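Local coordinates for sulfur carrier protein ThiS (PDB 1ZUD), which carries sulfur as the donor for the thiazole phosphate moiety of thiamine phosphate in thiamine biosynthesis, at residues D[16-21]-D[34-39]; D[21-24]-D[28-31]. All blocks are in the same frame, centred on the assembly; numbering follows the deposited sequence.

Contact 1: D[16-21]-D[34-39]; sequences QTVHEL and LAINQQ
In the helix-on-sheet core of a ubiquitin-like protein, Val18, in the first turn of helix 18-24, meets Leu34 and Ile36 on strand 32-36. Both branches of the valine are used, one for each partner. CG1 lies 4.0 Å from Leu34 CD2 and 4.1 Å from Leu34 CD1; the valine and Leu34 meet end-on, with one methyl set against a pair. CG2 goes to the other partner: it is 4.1 Å from Ile36 CD1, and here the valine and Ile36 run alongside each other, pointing opposite ways. The division follows from the valine torsion, since CG1 trans to the backbone N (chi1 171°) leaves CG2 beside that nitrogen.

These distances are ordinary van der Waals separations, and all three side chains are buried. The beta-grasp fold, in which a mixed sheet curls around a helix, brings them together: Leu34 and Ile36 project from the same side of their strand, where both also touch Ile57 of strand 56-61. Ala35 between them packs instead on Leu232 of the ThiF chain.

Each segment also has polar bonds of its own. Thr17 is the N-cap and forms a capping box with Glu20: Glu20 N donates to Thr17 OG1 at 3.1 Å, nearly straight at 166°, while Thr17 N donates to Glu20 OE1 at 2.9 Å through the anti lone pair. After Ile36 the chain reverses in a type I' turn, with Ile36 N to Gln39 O at 2.8 Å and Gln39 N to Ile36 O at 3.2 Å. Asn37, within the turn, is tied by its side-chain amide to Gln56 N and Asp55 OD2.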
# COMPACT_ATOMS: atom_id res chain seq x y z
N GLN D 16 23.03 -22.74 21.90
CA GLN D 16 22.59 -21.50 22.59
C GLN D 16 21.10 -21.25 22.50
O GLN D 16 20.48 -21.57 21.50
CB GLN D 16 23.24 -20.26 22.00
CG GLN D 16 24.72 -20.07 22.20
CD GLN D 16 25.17 -18.73 21.61
OE1 GLN D 16 25.14 -18.54 20.39
NE2 GLN D 16 25.57 -17.79 22.47
N THR D 17 20.52 -20.61 23.51
CA THR D 17 19.09 -20.33 23.44
C THR D 17 18.96 -18.94 22.78
O THR D 17 19.92 -18.21 22.66
CB THR D 17 18.43 -20.25 24.83
OG1 THR D 17 19.10 -19.22 25.58
CG2 THR D 17 18.56 -21.64 25.62
N VAL D 18 17.76 -18.59 22.37
CA VAL D 18 17.56 -17.25 21.80
C VAL D 18 17.99 -16.22 22.81
O VAL D 18 18.67 -15.27 22.47
CB VAL D 18 16.08 -17.05 21.41
CG1 VAL D 18 15.83 -15.59 21.03
CG2 VAL D 18 15.73 -18.02 20.29
N HIS D 19 17.63 -16.42 24.09
CA HIS D 19 18.00 -15.45 25.12
C HIS D 19 19.52 -15.31 25.17
O HIS D 19 20.04 -14.19 25.18
CB HIS D 19 17.47 -15.91 26.52
CG HIS D 19 18.08 -15.18 27.67
ND1 HIS D 19 17.62 -13.96 28.12
CD2 HIS D 19 19.17 -15.46 28.42
CE1 HIS D 19 18.40 -13.52 29.09
NE2 HIS D 19 19.35 -14.41 29.29
N GLU D 20 20.25 -16.42 25.20
CA GLU D 20 21.71 -16.29 25.29
C GLU D 20 22.30 -15.58 24.07
O GLU D 20 23.23 -14.78 24.17
CB GLU D 20 22.37 -17.68 25.43
CG GLU D 20 21.80 -18.51 26.60
CD GLU D 20 22.45 -19.91 26.72
OE1 GLU D 20 22.33 -20.73 25.77
OE2 GLU D 20 23.08 -20.17 27.77
N LEU D 21 21.77 -15.90 22.90
CA LEU D 21 22.25 -15.24 21.69
C LEU D 21 21.96 -13.72 21.75
O LEU D 21 22.84 -12.91 21.43
CB LEU D 21 21.56 -15.82 20.43
CG LEU D 21 21.95 -15.12 19.13
CD1 LEU D 21 23.44 -15.29 18.94
CD2 LEU D 21 21.20 -15.67 17.94
N LEU D 34 10.71 -11.70 17.63
CA LEU D 34 11.69 -12.47 16.90
C LEU D 34 11.03 -13.55 16.02
O LEU D 34 10.03 -14.19 16.41
CB LEU D 34 12.68 -13.09 17.93
CG LEU D 34 13.82 -13.90 17.29
CD1 LEU D 34 15.14 -13.29 17.72
CD2 LEU D 34 13.70 -15.37 17.63
N ALA D 35 11.55 -13.73 14.81
CA ALA D 35 11.06 -14.78 13.94
C ALA D 35 12.23 -15.70 13.60
O ALA D 35 13.39 -15.24 13.49
CB ALA D 35 10.51 -14.20 12.66
N ILE D 36 11.95 -16.99 13.47
CA ILE D 36 13.02 -17.92 13.05
C ILE D 36 12.44 -18.63 11.88
O ILE D 36 11.36 -19.21 12.00
CB ILE D 36 13.42 -18.94 14.17
CG1 ILE D 36 14.24 -18.21 15.22
CG2 ILE D 36 14.29 -20.12 13.55
CD1 ILE D 36 14.65 -19.12 16.45
N ASN D 37 13.13 -18.57 10.74
CA ASN D 37 12.62 -19.23 9.56
C ASN D 37 11.20 -18.79 9.27
O ASN D 37 10.32 -19.60 9.01
CB ASN D 37 12.70 -20.74 9.74
CG ASN D 37 14.13 -21.20 9.92
OD1 ASN D 37 15.05 -20.55 9.42
ND2 ASN D 37 14.34 -22.31 10.64
N GLN D 38 10.98 -17.48 9.36
CA GLN D 38 9.68 -16.91 9.04
C GLN D 38 8.49 -17.19 9.95
O GLN D 38 7.35 -16.96 9.58
CB GLN D 38 9.35 -17.21 7.57
CG GLN D 38 10.39 -16.58 6.58
CD GLN D 38 11.72 -17.36 6.47
OE1 GLN D 38 11.74 -18.60 6.28
NE2 GLN D 38 12.83 -16.62 6.56
N GLN D 39 8.75 -17.65 11.17
CA GLN D 39 7.66 -17.92 12.12
C GLN D 39 8.04 -17.21 13.40
O GLN D 39 9.17 -17.27 13.87
CB GLN D 39 7.49 -19.43 12.32
CG GLN D 39 7.95 -20.31 11.10
CD GLN D 39 6.91 -20.50 9.97
OE1 GLN D 39 5.77 -20.94 10.20
NE2 GLN D 39 7.32 -20.21 8.74

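Contact 2: D[21-24]-D[28-31]; sequences LLEQ and RQAG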
# COMPACT_ATOMS: atom_id res chain seq x y z
N LEU D 21 21.77 -15.90 22.90
CA LEU D 21 22.25 -15.24 21.69
C LEU D 21 21.96 -13.72 21.75
O LEU D 21 22.84 -12.91 21.43
CB LEU D 21 21.56 -15.82 20.43
CG LEU D 21 21.95 -15.12 19.13
CD1 LEU D 21 23.44 -15.29 18.94
CD2 LEU D 21 21.20 -15.67 17.94
N LEU D 22 20.76 -13.33 22.16
CA LEU D 22 20.44 -11.89 22.20
C LEU D 22 21.36 -11.20 23.21
O LEU D 22 21.81 -10.06 23.01
CB LEU D 22 18.94 -11.66 22.55
CG LEU D 22 17.97 -12.26 21.50
CD1 LEU D 22 16.52 -11.95 21.88
CD2 LEU D 22 18.29 -11.68 20.10
N GLU D 23 21.67 -11.90 24.29
CA GLU D 23 22.57 -11.39 25.33
C GLU D 23 23.97 -11.19 24.76
O GLU D 23 24.61 -10.15 24.99
CB GLU D 23 22.65 -12.37 26.51
CG GLU D 23 21.46 -12.33 27.45
CD GLU D 23 21.41 -11.04 28.26
OE1 GLU D 23 22.11 -10.94 29.31
OE2 GLU D 23 20.66 -10.13 27.86
N GLN D 24 24.43 -12.17 24.00
CA GLN D 24 25.75 -12.08 23.35
C GLN D 24 25.82 -10.83 22.42
O GLN D 24 26.81 -10.09 22.42
CB GLN D 24 26.00 -13.33 22.53
CG GLN D 24 27.46 -13.62 22.26
CD GLN D 24 28.30 -13.63 23.55
OE1 GLN D 24 29.12 -12.74 23.77
NE2 GLN D 24 28.10 -14.64 24.40
N ARG D 28 18.34 -5.59 23.28
CA ARG D 28 17.29 -5.40 24.27
C ARG D 28 16.05 -6.24 23.88
O ARG D 28 15.67 -6.27 22.71
CB ARG D 28 16.93 -3.90 24.34
CG ARG D 28 15.52 -3.61 24.78
CD ARG D 28 14.91 -2.53 23.88
NE ARG D 28 15.15 -1.18 24.39
CZ ARG D 28 15.18 -0.09 23.63
NH1 ARG D 28 14.99 -0.17 22.32
NH2 ARG D 28 15.35 1.10 24.19
N GLN D 29 15.42 -6.88 24.85
CA GLN D 29 14.26 -7.73 24.56
C GLN D 29 12.89 -7.03 24.62
O GLN D 29 11.96 -7.40 23.91
CB GLN D 29 14.32 -8.95 25.49
CG GLN D 29 15.60 -9.77 25.21
CD GLN D 29 15.69 -11.03 26.08
OE1 GLN D 29 14.67 -11.60 26.51
NE2 GLN D 29 16.93 -11.47 26.33
N ALA D 30 12.80 -6.01 25.47
CA ALA D 30 11.60 -5.22 25.64
C ALA D 30 11.26 -4.54 24.30
O ALA D 30 12.12 -3.98 23.64
CB ALA D 30 11.83 -4.18 26.74
N GLY D 31 10.00 -4.63 23.88
CA GLY D 31 9.62 -4.01 22.62
C GLY D 31 10.09 -4.75 21.38
O GLY D 31 9.92 -4.24 20.28
O HOH W 1 18.94 -9.90 25.66
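The amide of Gln29 and the carboxylate of Glu23 are the flat groups, and they do not stack: their planes are turned about 78° apart. Leu22 CD1 lies off one face of the amide, displaced toward the aliphatic chain, and its closest partner is Gln29 CG at 4.1 Å. At the nitrogen end of the amide sits a water, which also serves the carboxylate at OE2.

In the beta-grasp fold this is the loop between helix 18-24 and strand 32-36, and the contact joins the last turn of the helix to that loop. Leu22 is the buried member; it also touches Leu59 of strand 56-61, and both it and Gln29 pack on Trp46. Further along the loop, Gly31 N donates a hydrogen bond to Asp176 of the ThiF chain.

Gln29 reaches the helix because its chain is extended beyond CG. Glu23 does the reverse, folding at chi2 (-70°) to bring its carboxylate back toward the loop. The two polar ends still stop 4.2 Å apart, OE2 to NE2, too far for a direct bond. The water makes the connection, accepting from Gln29 NE2 at 2.6 Å and donating to Glu23 OE2 at 2.8 Å, with an angle of about 103° at its oxygen.

Helix 18-24 supplies one side of both contacts, and Leu21 belongs to both helical segments. Along the chain the order is 16-21, 21-24, 28-31, 34-39, so contact 2 is nested inside the connection that contact 1 closes. Their centres are 10 Å apart: contact 1 lies about 3 Å from the centre of the chain, contact 2 about 8 Å. They touch directly, Leu34 CD1 packing 4.3 Å from Leu22 CD2 and His19 ND1 lying 3.1 Å from Gln29 NE2. Contact 1 lays the first turn of the helix on strand 32-36, and contact 2 joins its last turn to the loop that leads into that strand, while the strand and loop segments also meet ThiF.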